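PDB 3OG2: beta-galactosidase, which probably hydrolyses terminal non-reducing beta-D-galactose residues from beta-D-galactosides, as a glycoside hydrolase of family 35. Local coordinates for residues 582-587 and 591-596; 80-85 and 151-156. All coordinates share one frame; numbering follows the deposited sequence.

Contact 1 of 2, residues 582-587 and 591-596; sequences VIINGG and RSVAIK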
loop_
_atom_site.group_PDB
_atom_site.type_symbol
_atom_site.label_atom_id
_atom_site.label_comp_id
_atom_site.label_asym_id
_atom_site.label_seq_id
_atom_site.Cartn_x
_atom_site.Cartn_y
_atom_site.Cartn_z
ATOM N N VAL A 582 -20.432 9.064 -17.445
ATOM C CA VAL A 582 -20.594 10.504 -17.647
ATOM C C VAL A 582 -19.203 11.076 -17.423
ATOM O O VAL A 582 -18.408 10.543 -16.623
ATOM C CB VAL A 582 -21.605 11.160 -16.700
ATOM C CG1 VAL A 582 -22.981 10.500 -16.798
ATOM C CG2 VAL A 582 -21.100 11.117 -15.268
ATOM N N ILE A 583 -18.866 12.107 -18.154
ATOM C CA ILE A 583 -17.557 12.721 -18.062
ATOM C C ILE A 583 -17.695 14.002 -17.242
ATOM O O ILE A 583 -18.599 14.786 -17.526
ATOM C CB ILE A 583 -16.965 13.031 -19.444
ATOM C CG1 ILE A 583 -16.778 11.743 -20.274
ATOM C CG2 ILE A 583 -15.662 13.798 -19.322
ATOM C CD1 ILE A 583 -16.496 11.960 -21.738
ATOM N N ILE A 584 -16.852 14.151 -16.214
ATOM C CA ILE A 584 -16.990 15.344 -15.359
ATOM C C ILE A 584 -15.650 16.053 -15.314
ATOM O O ILE A 584 -14.616 15.438 -15.013
ATOM C CB ILE A 584 -17.494 14.969 -13.948
ATOM C CG1 ILE A 584 -18.885 14.338 -14.037
ATOM C CG2 ILE A 584 -17.439 16.187 -12.998
ATOM C CD1 ILE A 584 -19.551 13.915 -12.752
ATOM N N ASN A 585 -15.687 17.362 -15.592
ATOM C CA ASN A 585 -14.485 18.197 -15.498
ATOM C C ASN A 585 -14.570 19.010 -14.199
ATOM O O ASN A 585 -15.477 19.892 -14.110
ATOM C CB ASN A 585 -14.413 19.087 -16.733
ATOM C CG ASN A 585 -13.397 20.196 -16.625
ATOM O OD1 ASN A 585 -12.442 20.102 -15.852
ATOM N ND2 ASN A 585 -13.635 21.263 -17.410
ATOM N N GLY A 586 -13.693 18.734 -13.257
ATOM C CA GLY A 586 -13.649 19.466 -12.011
ATOM C C GLY A 586 -13.759 18.506 -10.847
ATOM O O GLY A 586 -14.345 17.401 -10.927
ATOM N N GLY A 587 -13.209 18.931 -9.721
ATOM C CA GLY A 587 -13.357 18.193 -8.466
ATOM C C GLY A 587 -12.059 17.523 -8.063
ATOM O O GLY A 587 -11.265 17.076 -8.889
ATOM N N ARG A 591 -16.583 10.319 -6.949
ATOM C CA ARG A 591 -16.710 8.970 -6.440
ATOM C C ARG A 591 -17.687 8.157 -7.259
ATOM O O ARG A 591 -17.413 6.971 -7.504
ATOM C CB ARG A 591 -17.213 8.983 -4.975
ATOM C CG ARG A 591 -16.179 9.599 -4.030
ATOM C CD ARG A 591 -16.835 9.711 -2.599
ATOM N NE ARG A 591 -15.812 10.298 -1.735
ATOM C CZ ARG A 591 -14.846 9.614 -1.157
ATOM N NH1 ARG A 591 -14.742 8.291 -1.242
ATOM N NH2 ARG A 591 -13.956 10.296 -0.440
ATOM N N SER A 592 -18.818 8.718 -7.638
ATOM C CA SER A 592 -19.857 7.908 -8.305
ATOM C C SER A 592 -20.877 8.855 -8.897
ATOM O O SER A 592 -20.985 10.021 -8.506
ATOM C CB SER A 592 -20.572 7.016 -7.285
ATOM O OG SER A 592 -21.253 7.775 -6.287
ATOM N N VAL A 593 -21.680 8.322 -9.790
ATOM C CA VAL A 593 -22.900 8.950 -10.282
ATOM C C VAL A 593 -24.018 7.916 -10.207
ATOM O O VAL A 593 -23.773 6.678 -10.229
ATOM C CB VAL A 593 -22.767 9.464 -11.727
ATOM C CG1 VAL A 593 -21.704 10.565 -11.762
ATOM C CG2 VAL A 593 -22.462 8.307 -12.685
ATOM N N ALA A 594 -25.245 8.423 -10.141
ATOM C CA ALA A 594 -26.414 7.540 -10.179
ATOM C C ALA A 594 -27.545 8.344 -10.812
ATOM O O ALA A 594 -27.596 9.588 -10.724
ATOM C CB ALA A 594 -26.794 7.037 -8.797
ATOM N N ILE A 595 -28.448 7.594 -11.454
ATOM C CA ILE A 595 -29.628 8.207 -12.028
ATOM C C ILE A 595 -30.834 7.804 -11.193
ATOM O O ILE A 595 -31.003 6.625 -10.892
ATOM C CB ILE A 595 -29.925 7.780 -13.478
ATOM C CG1 ILE A 595 -28.925 8.290 -14.517
ATOM C CG2 ILE A 595 -31.350 8.185 -13.833
ATOM C CD1 ILE A 595 -28.433 9.696 -14.221
ATOM N N LYS A 596 -31.670 8.762 -10.850
ATOM C CA LYS A 596 -32.922 8.385 -10.181
ATOM C C LYS A 596 -33.989 9.297 -10.779
ATOM O O LYS A 596 -33.954 10.526 -10.609
ATOM C CB LYS A 596 -32.880 8.510 -8.669
ATOM C CG LYS A 596 -34.303 8.443 -8.112
ATOM C CD LYS A 596 -34.546 7.209 -7.272
ATOM C CE LYS A 596 -36.035 7.065 -6.951
ATOM N NZ LYS A 596 -36.541 8.047 -5.958
#
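Val593 carries this contact, meeting Val582 and Ile584 of segment 582-587. Arg591 lies in strand 589-596, and its guanidinium group forms salt bridges with Asp605 and with Asp60 of the TIM-barrel part. Arg591 and the next residue, Ser592, both face Gln603 on the neighbouring strand, which makes a classic beta bulge. The Ser592 side chain points away from 582-587. At Val593 the side chain turns toward that segment. Its CG1 lies anti to the carbonyl carbon and is the main touching branch. Val593 CG1 sits 3.6 Å from Val582 CG2. This distance holds for one of the two conformers modelled for Val582. Val593 CG1 also meets Ile584 CD1 at 4.1 Å, at the end of an extended isoleucine chain (chi2 -179°). Val593 CG2 adds a looser touch, 4.1 Å from Val582 CG2. The side chains run alongside one another, pointing opposite ways, and do not meet end on. Val593 and Ile595 also rest on Leu600 of strand 599-605, and Ile584 reaches Val602 there. The CA atoms of Val582 and Val593 are 7.9 Å apart, too far for strand pairing. Strand 583-585 pairs instead with 558-559 and 612-615. The contact therefore rests on methyl groups alone: it is buried and joins edge strand 589-596 to segment 582-587 by dispersion and exclusion of water, without any directional bond between the two.

Contact 2 of 2, residues 80-85 and 151-156; sequences ALLEGK and DNYVAH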
loop_
_atom_site.group_PDB
_atom_site.type_symbol
_atom_site.label_atom_id
_atom_site.label_comp_id
_atom_site.label_asym_id
_atom_site.label_seq_id
_atom_site.Cartn_x
_atom_site.Cartn_y
_atom_site.Cartn_z
ATOM N N ALA A 80 -0.185 -14.146 10.225
ATOM C CA ALA A 80 0.240 -13.888 11.610
ATOM C C ALA A 80 -0.863 -13.165 12.403
ATOM O O ALA A 80 -0.894 -13.298 13.626
ATOM C CB ALA A 80 1.510 -13.040 11.629
ATOM N N LEU A 81 -1.746 -12.407 11.720
ATOM C CA LEU A 81 -2.853 -11.739 12.459
ATOM C C LEU A 81 -4.054 -12.634 12.677
ATOM O O LEU A 81 -4.849 -12.311 13.571
ATOM C CB LEU A 81 -3.271 -10.482 11.666
ATOM C CG LEU A 81 -2.181 -9.371 11.659
ATOM C CD1 LEU A 81 -2.610 -8.291 10.663
ATOM C CD2 LEU A 81 -2.001 -8.806 13.048
ATOM N N LEU A 82 -4.179 -13.690 11.842
ATOM C CA LEU A 82 -5.398 -14.509 11.886
ATOM C C LEU A 82 -5.215 -15.818 12.586
ATOM O O LEU A 82 -6.219 -16.493 12.872
ATOM C CB LEU A 82 -5.854 -14.782 10.438
ATOM C CG LEU A 82 -6.033 -13.522 9.597
ATOM C CD1 LEU A 82 -6.738 -13.891 8.291
ATOM C CD2 LEU A 82 -6.846 -12.445 10.314
ATOM N N GLU A 83 -3.992 -16.246 12.871
ATOM C CA GLU A 83 -3.784 -17.493 13.615
ATOM C C GLU A 83 -2.659 -17.276 14.618
ATOM O O GLU A 83 -1.667 -18.005 14.658
ATOM C CB GLU A 83 -3.539 -18.693 12.681
ATOM C CG GLU A 83 -3.819 -20.014 13.406
ATOM C CD GLU A 83 -3.412 -21.242 12.626
ATOM O OE1 GLU A 83 -2.765 -21.135 11.599
ATOM O OE2 GLU A 83 -3.751 -22.364 13.089
ATOM N N GLY A 84 -2.847 -16.217 15.435
ATOM C CA GLY A 84 -1.824 -15.929 16.448
ATOM C C GLY A 84 -1.644 -17.068 17.427
ATOM O O GLY A 84 -0.540 -17.271 17.933
ATOM N N LYS A 85 -2.701 -17.827 17.731
ATOM C CA LYS A 85 -2.582 -19.057 18.499
ATOM C C LYS A 85 -2.682 -20.258 17.574
ATOM O O LYS A 85 -3.678 -20.322 16.819
ATOM C CB LYS A 85 -3.699 -19.172 19.542
ATOM C CG LYS A 85 -3.536 -20.429 20.336
ATOM C CD LYS A 85 -3.720 -20.436 21.760
ATOM C CE LYS A 85 -3.623 -21.844 22.414
ATOM N NZ LYS A 85 -4.674 -21.913 23.473
ATOM N N ASP A 151 -1.825 -25.784 7.099
ATOM C CA ASP A 151 -3.079 -26.338 6.582
ATOM C C ASP A 151 -4.301 -25.650 7.156
ATOM O O ASP A 151 -5.268 -25.375 6.415
ATOM C CB ASP A 151 -3.221 -27.830 6.935
ATOM C CG ASP A 151 -2.349 -28.725 6.060
ATOM O OD1 ASP A 151 -2.016 -28.361 4.911
ATOM O OD2 ASP A 151 -2.066 -29.857 6.521
ATOM N N ASN A 152 -4.358 -25.405 8.446
ATOM C CA ASN A 152 -5.549 -24.820 9.050
ATOM C C ASN A 152 -5.763 -23.418 8.491
ATOM O O ASN A 152 -6.912 -23.060 8.159
ATOM C CB ASN A 152 -5.356 -24.784 10.581
ATOM C CG ASN A 152 -6.633 -24.344 11.281
ATOM O OD1 ASN A 152 -7.735 -24.810 10.999
ATOM N ND2 ASN A 152 -6.495 -23.438 12.252
ATOM N N TYR A 153 -4.726 -22.619 8.378
ATOM C CA TYR A 153 -4.881 -21.264 7.853
ATOM C C TYR A 153 -5.363 -21.329 6.432
ATOM O O TYR A 153 -6.321 -20.620 6.065
ATOM C CB TYR A 153 -3.495 -20.544 7.926
ATOM C CG TYR A 153 -3.512 -19.279 7.112
ATOM C CD1 TYR A 153 -4.253 -18.144 7.531
ATOM C CD2 TYR A 153 -2.794 -19.184 5.922
ATOM C CE1 TYR A 153 -4.244 -16.972 6.725
ATOM C CE2 TYR A 153 -2.795 -18.060 5.149
ATOM C CZ TYR A 153 -3.518 -16.952 5.554
ATOM O OH TYR A 153 -3.512 -15.817 4.787
ATOM N N VAL A 154 -4.757 -22.153 5.577
ATOM C CA VAL A 154 -5.200 -22.107 4.166
ATOM C C VAL A 154 -6.601 -22.619 4.030
ATOM O O VAL A 154 -7.426 -22.048 3.282
ATOM C CB VAL A 154 -4.220 -22.832 3.220
ATOM C CG1 VAL A 154 -4.729 -22.715 1.795
ATOM C CG2 VAL A 154 -2.806 -22.224 3.400
ATOM N N ALA A 155 -6.965 -23.680 4.771
ATOM C CA ALA A 155 -8.315 -24.196 4.675
ATOM C C ALA A 155 -9.328 -23.123 5.009
ATOM O O ALA A 155 -10.361 -22.997 4.330
ATOM C CB ALA A 155 -8.462 -25.409 5.594
ATOM N N HIS A 156 -9.053 -22.346 6.058
ATOM C CA HIS A 156 -9.988 -21.315 6.468
ATOM C C HIS A 156 -9.986 -20.137 5.506
ATOM O O HIS A 156 -11.045 -19.677 5.047
ATOM C CB HIS A 156 -9.637 -20.784 7.892
ATOM C CG HIS A 156 -10.144 -21.720 8.930
ATOM N ND1 HIS A 156 -9.474 -22.855 9.378
ATOM C CD2 HIS A 156 -11.303 -21.637 9.645
ATOM C CE1 HIS A 156 -10.234 -23.451 10.316
ATOM N NE2 HIS A 156 -11.343 -22.728 10.487
HETATM O O HOH W 1 -2.487 -23.128 9.853
#
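Glu83 reaches the helix at Asn152 and Tyr153 with its carboxylate. Its CG is anti to the backbone N (chi1 -160°), and the extended chain beyond CG brings the carboxylate to the helix. Asn152 ND2 donates to Glu83 OE2 over 3.1 Å in a nearly straight bond (175°). The donor comes from above the carboxylate plane, 63° out of it. A water bridges the other oxygen: it lies 2.7 Å from Glu83 OE1, to which it donates, and accepts from Tyr153 N. Trp79 NE1 also binds OE1 and Gly87 N binds OE2, so the buried carboxylate is gripped from several directions. With a leucine here, Asn152 ND2, Trp79 NE1 and Gly87 N would probably be left without the carboxylate oxygens that accept from them. Packing beside the carboxylate is looser. Leu82 CD1 only grazes the Tyr153 ring at its edge, 4.3 Å from Tyr153 CE1. That ring stacks on Trp79, and its OH binds Pro115 O. Asn152 and His156 form the partly exposed side, where His156 ND1 donates to Asn152 O. Here a loop following strand 72-76 packs on helix 144-163, the helix of the beta-alpha-beta crossover from strand 110-116 to 172-177 in the TIM barrel.

In the fold
The two contacts lie in different domains of the chain, contact 2 in the TIM-barrel catalytic part and contact 1 in domain 3. Their centres are about 42 Å apart and their nearest atoms about 24 Å, so they do not touch. Contact 2 is the one beside the galactose site: the side chain of Tyr153 is about 6 Å from that of Ile119 and about 8 Å from that of Tyr76, both galactose-binding residues. The sugar is absent from this native model. Contact 1 lies away from that site. Its chemistry is wholly apolar, whereas contact 2 centres on a buried carboxylate.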